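RimK-related lysine biosynthesis protein (PDB 5K2M) probably acts as an ATP-dependent, magnesium-requiring ligase of the RimK family in amino-acid biosynthesis, binding its nucleotide in an ATP-grasp fold. Local coordinates at residues R173-G178 against P244-K249. Sequence-based numbering, arbitrary orientation.
Sequences RSYVIG and PNMEFK. With PO4 (phosphate ion), chain P.
Tyr175, on strand 170-177 of the ATP-grasp domain, meets residues 246-248 of the loop that follows strand 236-243, illustrating how one aromatic side chain can link loop and strand by a hydrogen bond and packing. The polar part is a single hydrogen bond: Tyr175 OH donates to Glu247 O over 2.7 Å, in the carbonyl plane and on a lone pair, with a C=O...donor angle of 144°. A phenylalanine in place of Tyr175 would probably keep the ring packing but leave Glu247 O without this donor.

Met246 makes a Met-aromatic contact at the ring edge, its SD 5.2 Å from the Tyr175 ring centroid. A bend at chi3 (57°) brings Met246 CE within 3.9 Å of Tyr175 CD2. Ile177 CG1 lies 4.3 Å from Met246 CE. Phe248, the N-cap residue of helix 249-255, adds its CB, 3.9 Å from Tyr175 CE2.

Glu247 N bonds to a modified side chain of another protein, probably marking the acceptor-substrate site; Glu247 OE1 is hydrogen-bonded to Trp128 NE1, and OE2 salt-bridges Arg11. Arg173, beside the Tyr175 hydroxyl and near a magnesium ion, forms a salt bridge with Asp229, a magnesium ligand. At its guanidinium edge, Arg173 NH1 donates to O3 of a phosphate ion, probably from the crystallisation liquor, over 3.0 Å.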
loop_
_atom_site.group_PDB
_atom_site.type_symbol
_atom_site.label_atom_id
_atom_site.label_comp_id
_atom_site.label_asym_id
_atom_site.label_seq_id
_atom_site.Cartn_x
_atom_site.Cartn_y
_atom_site.Cartn_z
ATOM N N ARG A 173 -2.928 47.160 -37.911
ATOM C CA ARG A 173 -2.157 46.202 -37.167
ATOM C C ARG A 173 -0.916 46.898 -36.626
ATOM O O ARG A 173 -0.080 47.336 -37.401
ATOM C CB ARG A 173 -1.777 45.056 -38.094
ATOM C CG ARG A 173 -0.705 44.150 -37.542
ATOM C CD ARG A 173 -1.154 43.470 -36.257
ATOM N NE ARG A 173 -0.581 42.133 -36.248
ATOM C CZ ARG A 173 -1.240 40.983 -36.227
ATOM N NH1 ARG A 173 -2.562 40.908 -36.148
ATOM N NH2 ARG A 173 -0.524 39.873 -36.231
ATOM N N SER A 174 -0.802 46.989 -35.303
ATOM C CA SER A 174 0.352 47.614 -34.667
ATOM C C SER A 174 1.099 46.629 -33.777
ATOM O O SER A 174 0.590 45.552 -33.451
ATOM C CB SER A 174 -0.075 48.837 -33.853
ATOM O OG SER A 174 -0.924 48.462 -32.783
ATOM N N TYR A 175 2.315 47.006 -33.394
ATOM C CA TYR A 175 3.200 46.138 -32.635
ATOM C C TYR A 175 3.772 46.910 -31.465
ATOM O O TYR A 175 4.246 48.027 -31.641
ATOM C CB TYR A 175 4.319 45.627 -33.537
ATOM C CG TYR A 175 3.829 44.770 -34.673
ATOM C CD1 TYR A 175 3.370 45.345 -35.862
ATOM C CD2 TYR A 175 3.815 43.386 -34.560
ATOM C CE1 TYR A 175 2.912 44.557 -36.905
ATOM C CE2 TYR A 175 3.356 42.589 -35.596
ATOM C CZ TYR A 175 2.904 43.174 -36.759
ATOM O OH TYR A 175 2.459 42.370 -37.768
ATOM N N VAL A 176 3.691 46.314 -30.278
ATOM C CA VAL A 176 4.250 46.858 -29.063
ATOM C C VAL A 176 4.991 45.747 -28.347
ATOM O O VAL A 176 4.421 44.694 -28.024
ATOM C CB VAL A 176 3.172 47.434 -28.127
ATOM C CG1 VAL A 176 3.798 47.981 -26.845
ATOM C CG2 VAL A 176 2.402 48.543 -28.828
ATOM N N ILE A 177 6.273 46.001 -28.100
ATOM C CA ILE A 177 7.183 45.020 -27.529
ATOM C C ILE A 177 7.796 45.640 -26.278
ATOM O O ILE A 177 8.504 46.634 -26.368
ATOM C CB ILE A 177 8.258 44.616 -28.551
ATOM C CG1 ILE A 177 7.572 43.910 -29.731
ATOM C CG2 ILE A 177 9.308 43.725 -27.893
ATOM C CD1 ILE A 177 8.486 43.362 -30.813
ATOM N N GLY A 178 7.466 45.077 -25.116
ATOM C CA GLY A 178 7.980 45.558 -23.832
ATOM C C GLY A 178 7.600 46.991 -23.492
ATOM O O GLY A 178 8.319 47.661 -22.759
ATOM N N PRO A 244 -0.489 36.997 -29.267
ATOM C CA PRO A 244 0.789 36.689 -28.616
ATOM C C PRO A 244 1.821 35.861 -29.403
ATOM O O PRO A 244 2.891 35.582 -28.865
ATOM C CB PRO A 244 0.351 35.930 -27.368
ATOM C CG PRO A 244 -0.870 35.202 -27.803
ATOM C CD PRO A 244 -1.554 36.075 -28.828
ATOM N N ASN A 245 1.534 35.458 -30.635
ATOM C CA ASN A 245 2.567 34.843 -31.491
ATOM C C ASN A 245 2.615 35.582 -32.814
ATOM O O ASN A 245 2.322 35.033 -33.869
ATOM C CB ASN A 245 2.323 33.340 -31.716
ATOM C CG ASN A 245 3.542 32.619 -32.340
ATOM O OD1 ASN A 245 4.634 33.185 -32.483
ATOM N ND2 ASN A 245 3.346 31.353 -32.712
ATOM N N MET A 246 2.979 36.849 -32.728
ATOM C CA MET A 246 2.935 37.769 -33.868
ATOM C C MET A 246 3.577 37.252 -35.163
ATOM O O MET A 246 4.703 36.749 -35.167
ATOM C CB MET A 246 3.594 39.092 -33.470
ATOM C CG MET A 246 5.043 38.972 -33.016
ATOM S SD MET A 246 5.843 40.552 -32.665
ATOM C CE MET A 246 4.738 41.207 -31.431
ATOM N N GLU A 247 2.855 37.372 -36.266
ATOM C CA GLU A 247 3.491 37.341 -37.576
ATOM C C GLU A 247 3.736 38.788 -37.981
ATOM O O GLU A 247 3.019 39.700 -37.543
ATOM C CB GLU A 247 2.641 36.581 -38.606
ATOM C CG GLU A 247 2.774 35.057 -38.528
ATOM C CD GLU A 247 1.850 34.338 -39.498
ATOM O OE1 GLU A 247 0.634 34.547 -39.406
ATOM O OE2 GLU A 247 2.325 33.558 -40.352
ATOM N N PHE A 248 4.769 39.009 -38.788
ATOM C CA PHE A 248 5.195 40.367 -39.119
ATOM C C PHE A 248 5.978 40.537 -40.421
ATOM O O PHE A 248 6.450 41.642 -40.706
ATOM C CB PHE A 248 6.013 40.947 -37.947
ATOM C CG PHE A 248 7.202 40.112 -37.552
ATOM C CD1 PHE A 248 8.394 40.183 -38.267
ATOM C CD2 PHE A 248 7.140 39.270 -36.447
ATOM C CE1 PHE A 248 9.488 39.413 -37.902
ATOM C CE2 PHE A 248 8.228 38.507 -36.070
ATOM C CZ PHE A 248 9.404 38.573 -36.797
ATOM N N LYS A 249 6.099 39.484 -41.229
ATOM C CA LYS A 249 6.952 39.566 -42.405
ATOM C C LYS A 249 6.476 40.640 -43.383
ATOM O O LYS A 249 7.304 41.318 -43.994
ATOM C CB LYS A 249 7.106 38.210 -43.108
ATOM C CG LYS A 249 5.881 37.701 -43.851
ATOM C CD LYS A 249 6.163 36.339 -44.468
ATOM C CE LYS A 249 4.989 35.842 -45.297
ATOM N NZ LYS A 249 3.778 35.566 -44.468
HETATM P P PO4 P . -4.349 37.583 -36.559
HETATM O O1 PO4 P . -5.124 38.865 -36.749
HETATM O O2 PO4 P . -4.178 36.833 -37.872
HETATM O O3 PO4 P . -2.989 37.945 -36.015
HETATM O O4 PO4 P . -5.074 36.668 -35.618
#